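Local atomic coordinates of CYCLIN domain-containing protein (Chaetomium thermophilum, PDB entry 6Z3U), a protein that probably regulates a cyclin-dependent serine/threonine kinase, serving as the cyclin H-type subunit of the CDK-activating kinase (CAK) complex. Residues A[106-111]-A[220-225]; A[95-100]-A[134-139]; A[89-94]-A[338-343]. All blocks are in the same frame, centred on the assembly; numbering follows the deposited sequence.

Contact 1: A[106-111]-A[220-225]; sequences MSDEIK and ILRFSP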
loop_
_atom_site.group_PDB
_atom_site.type_symbol
_atom_site.label_atom_id
_atom_site.label_comp_id
_atom_site.label_asym_id
_atom_site.label_seq_id
_atom_site.Cartn_x
_atom_site.Cartn_y
_atom_site.Cartn_z
ATOM N N MET A 106 -2.010 -13.106 -14.188
ATOM C CA MET A 106 -1.832 -12.209 -13.059
ATOM C C MET A 106 -3.182 -11.673 -12.591
ATOM O O MET A 106 -4.156 -11.614 -13.347
ATOM C CB MET A 106 -0.914 -11.046 -13.427
ATOM C CG MET A 106 0.528 -11.446 -13.641
ATOM S SD MET A 106 1.526 -10.034 -14.141
ATOM C CE MET A 106 3.167 -10.750 -14.168
ATOM N N SER A 107 -3.229 -11.276 -11.324
ATOM C CA SER A 107 -4.461 -10.752 -10.754
ATOM C C SER A 107 -4.840 -9.430 -11.414
ATOM O O SER A 107 -3.993 -8.705 -11.941
ATOM C CB SER A 107 -4.309 -10.565 -9.245
ATOM O OG SER A 107 -3.142 -9.826 -8.936
ATOM N N ASP A 108 -6.140 -9.125 -11.386
ATOM C CA ASP A 108 -6.621 -7.883 -11.982
ATOM C C ASP A 108 -5.991 -6.666 -11.314
ATOM O O ASP A 108 -5.689 -5.670 -11.980
ATOM C CB ASP A 108 -8.145 -7.809 -11.890
ATOM C CG ASP A 108 -8.840 -8.761 -12.849
ATOM O OD1 ASP A 108 -8.164 -9.321 -13.738
ATOM O OD2 ASP A 108 -10.070 -8.947 -12.714
ATOM N N GLU A 109 -5.802 -6.719 -9.994
ATOM C CA GLU A 109 -5.200 -5.583 -9.301
ATOM C C GLU A 109 -3.752 -5.377 -9.719
ATOM O O GLU A 109 -3.287 -4.234 -9.785
ATOM C CB GLU A 109 -5.296 -5.781 -7.790
ATOM C CG GLU A 109 -6.720 -5.812 -7.258
ATOM C CD GLU A 109 -6.913 -4.902 -6.061
ATOM O OE1 GLU A 109 -7.660 -3.910 -6.175
ATOM O OE2 GLU A 109 -6.302 -5.177 -5.004
ATOM N N ILE A 110 -3.023 -6.458 -10.004
ATOM C CA ILE A 110 -1.648 -6.320 -10.474
ATOM C C ILE A 110 -1.629 -5.689 -11.862
ATOM O O ILE A 110 -0.903 -4.720 -12.111
ATOM C CB ILE A 110 -0.935 -7.685 -10.463
ATOM C CG1 ILE A 110 -0.604 -8.094 -9.025
ATOM C CG2 ILE A 110 0.330 -7.632 -11.309
ATOM C CD1 ILE A 110 0.002 -9.481 -8.891
ATOM N N LYS A 111 -2.426 -6.231 -12.784
ATOM C CA LYS A 111 -2.496 -5.674 -14.130
ATOM C C LYS A 111 -2.771 -4.177 -14.089
ATOM O O LYS A 111 -2.060 -3.381 -14.711
ATOM C CB LYS A 111 -3.586 -6.383 -14.934
ATOM C CG LYS A 111 -3.378 -7.871 -15.119
ATOM C CD LYS A 111 -4.579 -8.498 -15.812
ATOM C CE LYS A 111 -4.416 -9.998 -15.958
ATOM N NZ LYS A 111 -5.720 -10.709 -15.868
ATOM N N ILE A 220 -15.367 -4.149 -18.670
ATOM C CA ILE A 220 -15.106 -2.758 -19.030
ATOM C C ILE A 220 -13.995 -2.188 -18.158
ATOM O O ILE A 220 -13.042 -1.575 -18.652
ATOM C CB ILE A 220 -16.396 -1.925 -18.920
ATOM C CG1 ILE A 220 -17.453 -2.468 -19.886
ATOM C CG2 ILE A 220 -16.097 -0.453 -19.195
ATOM C CD1 ILE A 220 -18.772 -1.718 -19.859
ATOM N N LEU A 221 -14.104 -2.382 -16.842
ATOM C CA LEU A 221 -13.090 -1.860 -15.935
ATOM C C LEU A 221 -11.727 -2.478 -16.213
ATOM O O LEU A 221 -10.695 -1.828 -16.011
ATOM C CB LEU A 221 -13.501 -2.117 -14.485
ATOM C CG LEU A 221 -14.691 -1.314 -13.949
ATOM C CD1 LEU A 221 -14.979 -1.702 -12.505
ATOM C CD2 LEU A 221 -14.447 0.185 -14.057
ATOM N N ARG A 222 -11.705 -3.726 -16.682
ATOM C CA ARG A 222 -10.458 -4.429 -16.950
ATOM C C ARG A 222 -9.704 -3.887 -18.157
ATOM O O ARG A 222 -8.548 -4.274 -18.356
ATOM C CB ARG A 222 -10.745 -5.919 -17.165
ATOM C CG ARG A 222 -10.930 -6.708 -15.878
ATOM C CD ARG A 222 -11.808 -7.932 -16.091
ATOM N NE ARG A 222 -11.773 -8.831 -14.941
ATOM C CZ ARG A 222 -11.902 -10.153 -15.013
ATOM N NH1 ARG A 222 -11.850 -10.880 -13.906
ATOM N NH2 ARG A 222 -12.086 -10.749 -16.185
ATOM N N PHE A 223 -10.314 -3.019 -18.966
ATOM C CA PHE A 223 -9.649 -2.559 -20.179
ATOM C C PHE A 223 -9.860 -1.068 -20.420
ATOM O O PHE A 223 -8.894 -0.324 -20.614
ATOM C CB PHE A 223 -10.156 -3.352 -21.387
ATOM C CG PHE A 223 -9.392 -3.088 -22.650
ATOM C CD1 PHE A 223 -8.246 -3.815 -22.931
ATOM C CD2 PHE A 223 -9.802 -2.120 -23.550
ATOM C CE1 PHE A 223 -7.527 -3.586 -24.085
ATOM C CE2 PHE A 223 -9.085 -1.886 -24.710
ATOM C CZ PHE A 223 -7.947 -2.622 -24.977
ATOM N N SER A 224 -11.118 -0.626 -20.414
ATOM C CA SER A 224 -11.434 0.732 -20.853
ATOM C C SER A 224 -10.698 1.810 -20.066
ATOM O O SER A 224 -10.078 2.686 -20.696
ATOM C CB SER A 224 -12.949 0.949 -20.788
ATOM O OG SER A 224 -13.582 0.487 -21.967
ATOM N N PRO A 225 -10.714 1.824 -18.730
ATOM C CA PRO A 225 -10.067 2.928 -18.006
ATOM C C PRO A 225 -8.561 2.781 -17.873
ATOM O O PRO A 225 -7.898 3.734 -17.436
ATOM C CB PRO A 225 -10.752 2.883 -16.637
ATOM C CG PRO A 225 -11.022 1.425 -16.428
ATOM C CD PRO A 225 -11.306 0.840 -17.802
#

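Contact 2: A[95-100]-A[134-139]; sequences AELLRA and EMLLVA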
loop_
_atom_site.group_PDB
_atom_site.type_symbol
_atom_site.label_atom_id
_atom_site.label_comp_id
_atom_site.label_asym_id
_atom_site.label_seq_id
_atom_site.Cartn_x
_atom_site.Cartn_y
_atom_site.Cartn_z
ATOM N N ALA A 95 -1.782 -1.720 -24.001
ATOM C CA ALA A 95 -2.598 -2.875 -24.362
ATOM C C ALA A 95 -1.754 -4.140 -24.417
ATOM O O ALA A 95 -2.205 -5.212 -24.001
ATOM C CB ALA A 95 -3.289 -2.629 -25.702
ATOM N N GLU A 96 -0.527 -4.036 -24.934
ATOM C CA GLU A 96 0.368 -5.189 -24.946
ATOM C C GLU A 96 0.735 -5.601 -23.528
ATOM O O GLU A 96 0.852 -6.796 -23.229
ATOM C CB GLU A 96 1.623 -4.871 -25.760
ATOM C CG GLU A 96 2.547 -6.063 -25.975
ATOM C CD GLU A 96 3.667 -5.765 -26.954
ATOM O OE1 GLU A 96 4.624 -5.058 -26.573
ATOM O OE2 GLU A 96 3.589 -6.234 -28.109
ATOM N N LEU A 97 0.926 -4.622 -22.642
ATOM C CA LEU A 97 1.194 -4.925 -21.240
ATOM C C LEU A 97 0.057 -5.739 -20.637
ATOM O O LEU A 97 0.289 -6.753 -19.969
ATOM C CB LEU A 97 1.406 -3.621 -20.468
ATOM C CG LEU A 97 1.741 -3.717 -18.980
ATOM C CD1 LEU A 97 2.624 -2.551 -18.565
ATOM C CD2 LEU A 97 0.478 -3.740 -18.134
ATOM N N LEU A 98 -1.188 -5.310 -20.869
ATOM C CA LEU A 98 -2.337 -6.044 -20.349
ATOM C C LEU A 98 -2.400 -7.448 -20.935
ATOM O O LEU A 98 -2.617 -8.427 -20.211
ATOM C CB LEU A 98 -3.626 -5.277 -20.648
ATOM C CG LEU A 98 -3.812 -3.934 -19.940
ATOM C CD1 LEU A 98 -5.091 -3.257 -20.406
ATOM C CD2 LEU A 98 -3.831 -4.122 -18.437
ATOM N N ARG A 99 -2.212 -7.568 -22.252
ATOM C CA ARG A 99 -2.181 -8.891 -22.867
ATOM C C ARG A 99 -1.127 -9.769 -22.202
ATOM O O ARG A 99 -1.384 -10.939 -21.895
ATOM C CB ARG A 99 -1.914 -8.776 -24.369
ATOM C CG ARG A 99 -3.074 -8.207 -25.179
ATOM C CD ARG A 99 -2.906 -8.469 -26.682
ATOM N NE ARG A 99 -1.680 -7.881 -27.223
ATOM C CZ ARG A 99 -1.583 -6.646 -27.716
ATOM N NH1 ARG A 99 -2.640 -5.846 -27.741
ATOM N NH2 ARG A 99 -0.419 -6.207 -28.182
ATOM N N ALA A 100 0.062 -9.212 -21.957
ATOM C CA ALA A 100 1.114 -9.976 -21.296
ATOM C C ALA A 100 0.674 -10.416 -19.906
ATOM O O ALA A 100 0.961 -11.542 -19.480
ATOM C CB ALA A 100 2.392 -9.142 -21.218
ATOM N N GLU A 134 10.903 -2.234 -22.999
ATOM C CA GLU A 134 11.475 -2.728 -21.754
ATOM C C GLU A 134 10.673 -2.274 -20.538
ATOM O O GLU A 134 10.371 -3.083 -19.654
ATOM C CB GLU A 134 12.930 -2.267 -21.627
ATOM C CG GLU A 134 13.845 -2.764 -22.741
ATOM C CD GLU A 134 13.975 -4.276 -22.761
ATOM O OE1 GLU A 134 13.200 -4.931 -23.491
ATOM O OE2 GLU A 134 14.838 -4.811 -22.031
ATOM N N MET A 135 10.328 -0.985 -20.473
ATOM C CA MET A 135 9.533 -0.489 -19.356
ATOM C C MET A 135 8.218 -1.243 -19.213
ATOM O O MET A 135 7.646 -1.269 -18.118
ATOM C CB MET A 135 9.254 1.005 -19.531
ATOM C CG MET A 135 10.490 1.896 -19.469
ATOM S SD MET A 135 11.374 1.826 -17.896
ATOM C CE MET A 135 12.610 0.587 -18.266
ATOM N N LEU A 136 7.726 -1.856 -20.291
ATOM C CA LEU A 136 6.517 -2.667 -20.198
ATOM C C LEU A 136 6.707 -3.807 -19.203
ATOM O O LEU A 136 5.867 -4.028 -18.323
ATOM C CB LEU A 136 6.149 -3.203 -21.584
ATOM C CG LEU A 136 4.912 -4.092 -21.717
ATOM C CD1 LEU A 136 4.412 -4.051 -23.152
ATOM C CD2 LEU A 136 5.191 -5.527 -21.301
ATOM N N LEU A 137 7.815 -4.539 -19.327
ATOM C CA LEU A 137 8.086 -5.634 -18.402
ATOM C C LEU A 137 8.365 -5.118 -16.996
ATOM O O LEU A 137 7.967 -5.745 -16.008
ATOM C CB LEU A 137 9.262 -6.464 -18.912
ATOM C CG LEU A 137 8.923 -7.498 -19.984
ATOM C CD1 LEU A 137 10.180 -7.993 -20.681
ATOM C CD2 LEU A 137 8.165 -8.656 -19.361
ATOM N N VAL A 138 9.054 -3.979 -16.886
ATOM C CA VAL A 138 9.372 -3.428 -15.572
ATOM C C VAL A 138 8.099 -3.056 -14.823
ATOM O O VAL A 138 7.976 -3.301 -13.617
ATOM C CB VAL A 138 10.310 -2.215 -15.720
ATOM C CG1 VAL A 138 10.587 -1.595 -14.365
ATOM C CG2 VAL A 138 11.608 -2.626 -16.408
ATOM N N ALA A 139 7.130 -2.465 -15.526
ATOM C CA ALA A 139 5.887 -2.068 -14.874
ATOM C C ALA A 139 5.113 -3.273 -14.356
ATOM O O ALA A 139 4.421 -3.173 -13.337
ATOM C CB ALA A 139 5.022 -1.261 -15.843
#

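Contact 3: A[89-94]-A[338-343]; sequences LVTFYT and EHWNNK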
loop_
_atom_site.group_PDB
_atom_site.type_symbol
_atom_site.label_atom_id
_atom_site.label_comp_id
_atom_site.label_asym_id
_atom_site.label_seq_id
_atom_site.Cartn_x
_atom_site.Cartn_y
_atom_site.Cartn_z
ATOM N N LEU A 89 1.982 5.362 -29.014
ATOM C CA LEU A 89 2.767 4.185 -28.660
ATOM C C LEU A 89 2.517 3.773 -27.215
ATOM O O LEU A 89 2.512 2.579 -26.897
ATOM C CB LEU A 89 4.253 4.451 -28.891
ATOM C CG LEU A 89 4.726 4.534 -30.344
ATOM C CD1 LEU A 89 6.240 4.696 -30.400
ATOM C CD2 LEU A 89 4.295 3.310 -31.136
ATOM N N VAL A 90 2.310 4.746 -26.325
ATOM C CA VAL A 90 1.988 4.414 -24.940
ATOM C C VAL A 90 0.695 3.613 -24.880
ATOM O O VAL A 90 0.591 2.625 -24.143
ATOM C CB VAL A 90 1.899 5.692 -24.087
ATOM C CG1 VAL A 90 1.354 5.370 -22.701
ATOM C CG2 VAL A 90 3.258 6.350 -23.986
ATOM N N THR A 91 -0.308 4.019 -25.661
ATOM C CA THR A 91 -1.570 3.290 -25.678
ATOM C C THR A 91 -1.385 1.895 -26.259
ATOM O O THR A 91 -1.960 0.924 -25.753
ATOM C CB THR A 91 -2.611 4.073 -26.478
ATOM O OG1 THR A 91 -2.674 5.419 -25.989
ATOM C CG2 THR A 91 -3.984 3.434 -26.353
ATOM N N PHE A 92 -0.586 1.775 -27.319
ATOM C CA PHE A 92 -0.351 0.470 -27.927
ATOM C C PHE A 92 0.344 -0.469 -26.948
ATOM O O PHE A 92 -0.045 -1.633 -26.802
ATOM C CB PHE A 92 0.473 0.634 -29.207
ATOM C CG PHE A 92 1.001 -0.659 -29.762
ATOM C CD1 PHE A 92 0.178 -1.511 -30.479
ATOM C CD2 PHE A 92 2.327 -1.016 -29.579
ATOM C CE1 PHE A 92 0.663 -2.700 -30.992
ATOM C CE2 PHE A 92 2.817 -2.203 -30.091
ATOM C CZ PHE A 92 1.984 -3.046 -30.799
ATOM N N TYR A 93 1.375 0.024 -26.261
ATOM C CA TYR A 93 2.130 -0.817 -25.342
ATOM C C TYR A 93 1.411 -1.031 -24.018
ATOM O O TYR A 93 1.706 -2.010 -23.323
ATOM C CB TYR A 93 3.515 -0.211 -25.100
ATOM C CG TYR A 93 4.460 -0.422 -26.264
ATOM C CD1 TYR A 93 4.917 -1.694 -26.588
ATOM C CD2 TYR A 93 4.888 0.645 -27.045
ATOM C CE1 TYR A 93 5.773 -1.897 -27.655
ATOM C CE2 TYR A 93 5.747 0.451 -28.115
ATOM C CZ TYR A 93 6.186 -0.824 -28.413
ATOM O OH TYR A 93 7.041 -1.034 -29.471
ATOM N N THR A 94 0.482 -0.148 -23.648
ATOM C CA THR A 94 -0.365 -0.423 -22.490
ATOM C C THR A 94 -1.290 -1.603 -22.765
ATOM O O THR A 94 -1.571 -2.404 -21.865
ATOM C CB THR A 94 -1.178 0.818 -22.118
ATOM O OG1 THR A 94 -0.298 1.931 -21.919
ATOM C CG2 THR A 94 -1.971 0.577 -20.839
ATOM N N GLU A 338 -8.961 -6.441 -29.783
ATOM C CA GLU A 338 -8.486 -6.972 -31.053
ATOM C C GLU A 338 -7.913 -5.891 -31.961
ATOM O O GLU A 338 -7.087 -6.201 -32.826
ATOM C CB GLU A 338 -9.629 -7.700 -31.765
ATOM C CG GLU A 338 -10.224 -8.841 -30.948
ATOM C CD GLU A 338 -11.601 -9.257 -31.428
ATOM O OE1 GLU A 338 -11.870 -9.148 -32.644
ATOM O OE2 GLU A 338 -12.418 -9.687 -30.584
ATOM N N HIS A 339 -8.327 -4.633 -31.779
ATOM C CA HIS A 339 -7.795 -3.552 -32.604
ATOM C C HIS A 339 -6.313 -3.327 -32.342
ATOM O O HIS A 339 -5.534 -3.130 -33.281
ATOM C CB HIS A 339 -8.575 -2.264 -32.344
ATOM C CG HIS A 339 -7.913 -1.038 -32.890
ATOM N ND1 HIS A 339 -7.847 -0.763 -34.239
ATOM C CD2 HIS A 339 -7.279 -0.015 -32.267
ATOM C CE1 HIS A 339 -7.207 0.378 -34.424
ATOM N NE2 HIS A 339 -6.849 0.852 -33.243
ATOM N N TRP A 340 -5.906 -3.347 -31.074
ATOM C CA TRP A 340 -4.514 -3.106 -30.721
ATOM C C TRP A 340 -3.640 -4.344 -30.866
ATOM O O TRP A 340 -2.420 -4.238 -30.704
ATOM C CB TRP A 340 -4.432 -2.575 -29.289
ATOM C CG TRP A 340 -5.156 -1.274 -29.106
ATOM C CD1 TRP A 340 -6.422 -1.099 -28.630
ATOM C CD2 TRP A 340 -4.655 0.036 -29.406
ATOM N NE1 TRP A 340 -6.741 0.237 -28.612
ATOM C CE2 TRP A 340 -5.673 0.956 -29.082
ATOM C CE3 TRP A 340 -3.445 0.519 -29.913
ATOM C CZ2 TRP A 340 -5.518 2.330 -29.248
ATOM C CZ3 TRP A 340 -3.293 1.885 -30.078
ATOM C CH2 TRP A 340 -4.322 2.774 -29.746
ATOM N N ASN A 341 -4.226 -5.505 -31.157
ATOM C CA ASN A 341 -3.474 -6.715 -31.459
ATOM C C ASN A 341 -3.570 -7.087 -32.934
ATOM O O ASN A 341 -3.061 -8.139 -33.336
ATOM C CB ASN A 341 -3.961 -7.876 -30.589
ATOM C CG ASN A 341 -3.034 -9.078 -30.643
ATOM O OD1 ASN A 341 -1.823 -8.937 -30.816
ATOM N ND2 ASN A 341 -3.603 -10.270 -30.494
ATOM N N ASN A 342 -4.205 -6.247 -33.746
ATOM C CA ASN A 342 -4.365 -6.535 -35.164
ATOM C C ASN A 342 -3.041 -6.353 -35.894
ATOM O O ASN A 342 -2.314 -5.381 -35.667
ATOM C CB ASN A 342 -5.435 -5.625 -35.766
ATOM C CG ASN A 342 -5.741 -5.953 -37.218
ATOM O OD1 ASN A 342 -4.852 -6.308 -37.992
ATOM N ND2 ASN A 342 -7.010 -5.828 -37.594
ATOM N N LYS A 343 -2.727 -7.304 -36.775
ATOM C CA LYS A 343 -1.481 -7.225 -37.528
ATOM C C LYS A 343 -1.521 -6.104 -38.558
ATOM O O LYS A 343 -0.482 -5.511 -38.867
ATOM C CB LYS A 343 -1.201 -8.563 -38.212
ATOM C CG LYS A 343 0.272 -8.943 -38.266
ATOM C CD LYS A 343 0.793 -9.353 -36.894
ATOM C CE LYS A 343 2.272 -9.708 -36.940
ATOM N NZ LYS A 343 2.806 -10.013 -35.585
#

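Contact 1: A[106-111]-A[220-225]
Asp-108 and Arg-222 are joined by a salt bridge in which a single carboxylate oxygen does most of the work. OD2 of Asp-108 takes two weak, strongly bent hydrogen bonds, one from NE of Arg-222 at 2.8 Å and one from Arg-222 NH1 at 2.9 Å, with both N-H...O angles near 120°. The bending arises because OD2 stands well above the guanidinium plane and is shared by the two N-H groups, so that neither points straight at it. The carboxylate and guanidinium planes are turned 79° apart, and OD1 lies over a guanidinium face. The side chain of Asp-108 leaves its helix toward segment 220-225, and the extended chain of Arg-222 carries NE across to meet it.

The bridge links the start of helix 108-124, in the cyclin-like region, to the turn between helices 207-221 and 224-227, in the cyclin C-terminal region. Ser-107 is the N-cap of the first helix, and an acid suits the next position because its charge probably interacts well with the helix N-terminus.

Further charges extend the pair into a network. Lys-111 NZ lies 3.5 Å from Asp-108 OD1, gives a weak hydrogen bond to Met-106 O and also bridges Asp-102. Arg-222 NH2 has a second acidic partner in Glu-219. The long, flexible arginine suits this partly exposed turn, and its chain also packs on Phe-189.

Contact 2: A[95-100]-A[134-139]
Leu-97 and Leu-136 lie against each other where helix 83-103 passes helix 132-146, and apolar packing carries most of the contact, with no hydrogen bond across it. The branch point of Leu-136 rests on the base of its partner, CG lying 3.8 Å from CB of Leu-97. Leu-136 points toward the opposing helix, and with CG anti to its backbone N (chi1 180°) the branch is carried over Leu-97, where CD1 then lies by the Leu-97 backbone and Glu-96. Leu-97 reaches the other way: its CD1 touches the methyl group of Ala-139 at 3.9 Å. Alanine suits that place, one helical turn on from Leu-136, because its single methyl lets the tip of Leu-97 come close to the helix backbone.

The short helical segments approach to 9.9 Å between axes and cross at -47°, a pairing that belongs to the helical packing of the first cyclin-like region, the cyclin box. Helix 108-124, which comes between them in the chain, completes the surroundings of Leu-97 with Ala-115 and Phe-118, and Leu-140 adds a further apolar neighbour.

A second kind of contact sets methyl groups against polar atoms. CD1 of Leu-136 is 3.6 Å from Leu-97 N, and CD1 of Leu-97 is equally close, 3.6 Å, to Leu-136 O. CB and CG of Glu-96 each lie 3.9 Å from CD1 of Leu-136, which meets the stem crosswise, and Glu-96 OE1 comes nearer still, 3.6 Å from the same CD1. A partly exposed residue thus lends its aliphatic stem to the packing.

Contact 3: A[89-94]-A[338-343]
The indole of Trp-340 has Thr-91 over one face and His-339 on the other. CG2 of Thr-91 makes a CH-pi contact 3.8 Å from the centroid of the indole six-membered ring, 30° off its normal and displaced toward the rim. On the opposite face, CD2 of His-339 also lies near the rim, while NE1 of Trp-340 sits at the edge of the imidazole. The Phe-92 ring has Tyr-93 CE2 at its edge and sets its own CD2 over the centre of the Tyr-93 ring; its CE1 approaches Trp-340 O obliquely at 3.5 Å.

Apolar contact completes the join: CB of Phe-92 is 4.0 Å from CE3 of Trp-340 as the two side chains slide past each other in opposite directions. Threonine suits the face because it can divide its roles. CG2, anti to the backbone N, meets the indole, whereas OG1 bonds to Leu-87 O in the same helix. The tryptophan likewise spends its one polar side-chain group outside the contact, NE1 bonding to Glu-332.

Trp-340 packs the loop between helix 313-330, of the C-terminal cyclin domain, and helix 343-358 against helix 83-103, which runs into the first cyclin-like region. Phe-92 also packs on Ile-350 of helix 343-358, and Thr-91 on Ile-227 of helix 224-227.

How the contacts relate
Contact 2 is buried, contact 3 partly so, and contact 1 lies at the surface; the chemistry changes accordingly, from leucine and alanine packing, through an aromatic ring against a methyl group, to a charged network. Contacts 2 and 3 share helix 83-103, using successive parts of it, and their centres are about 11 Å apart. There Ala-95 packs on Trp-340, and Arg-99 gives Trp-340 O a weak hydrogen bond. Contact 1 involves the next helix, 108-124. Phe-223, beside its salt bridge, touches Leu-98 and Trp-340, and Lys-111 also packs on Leu-98. Along the chain, contact 3 spans the longest separation and encloses the other two.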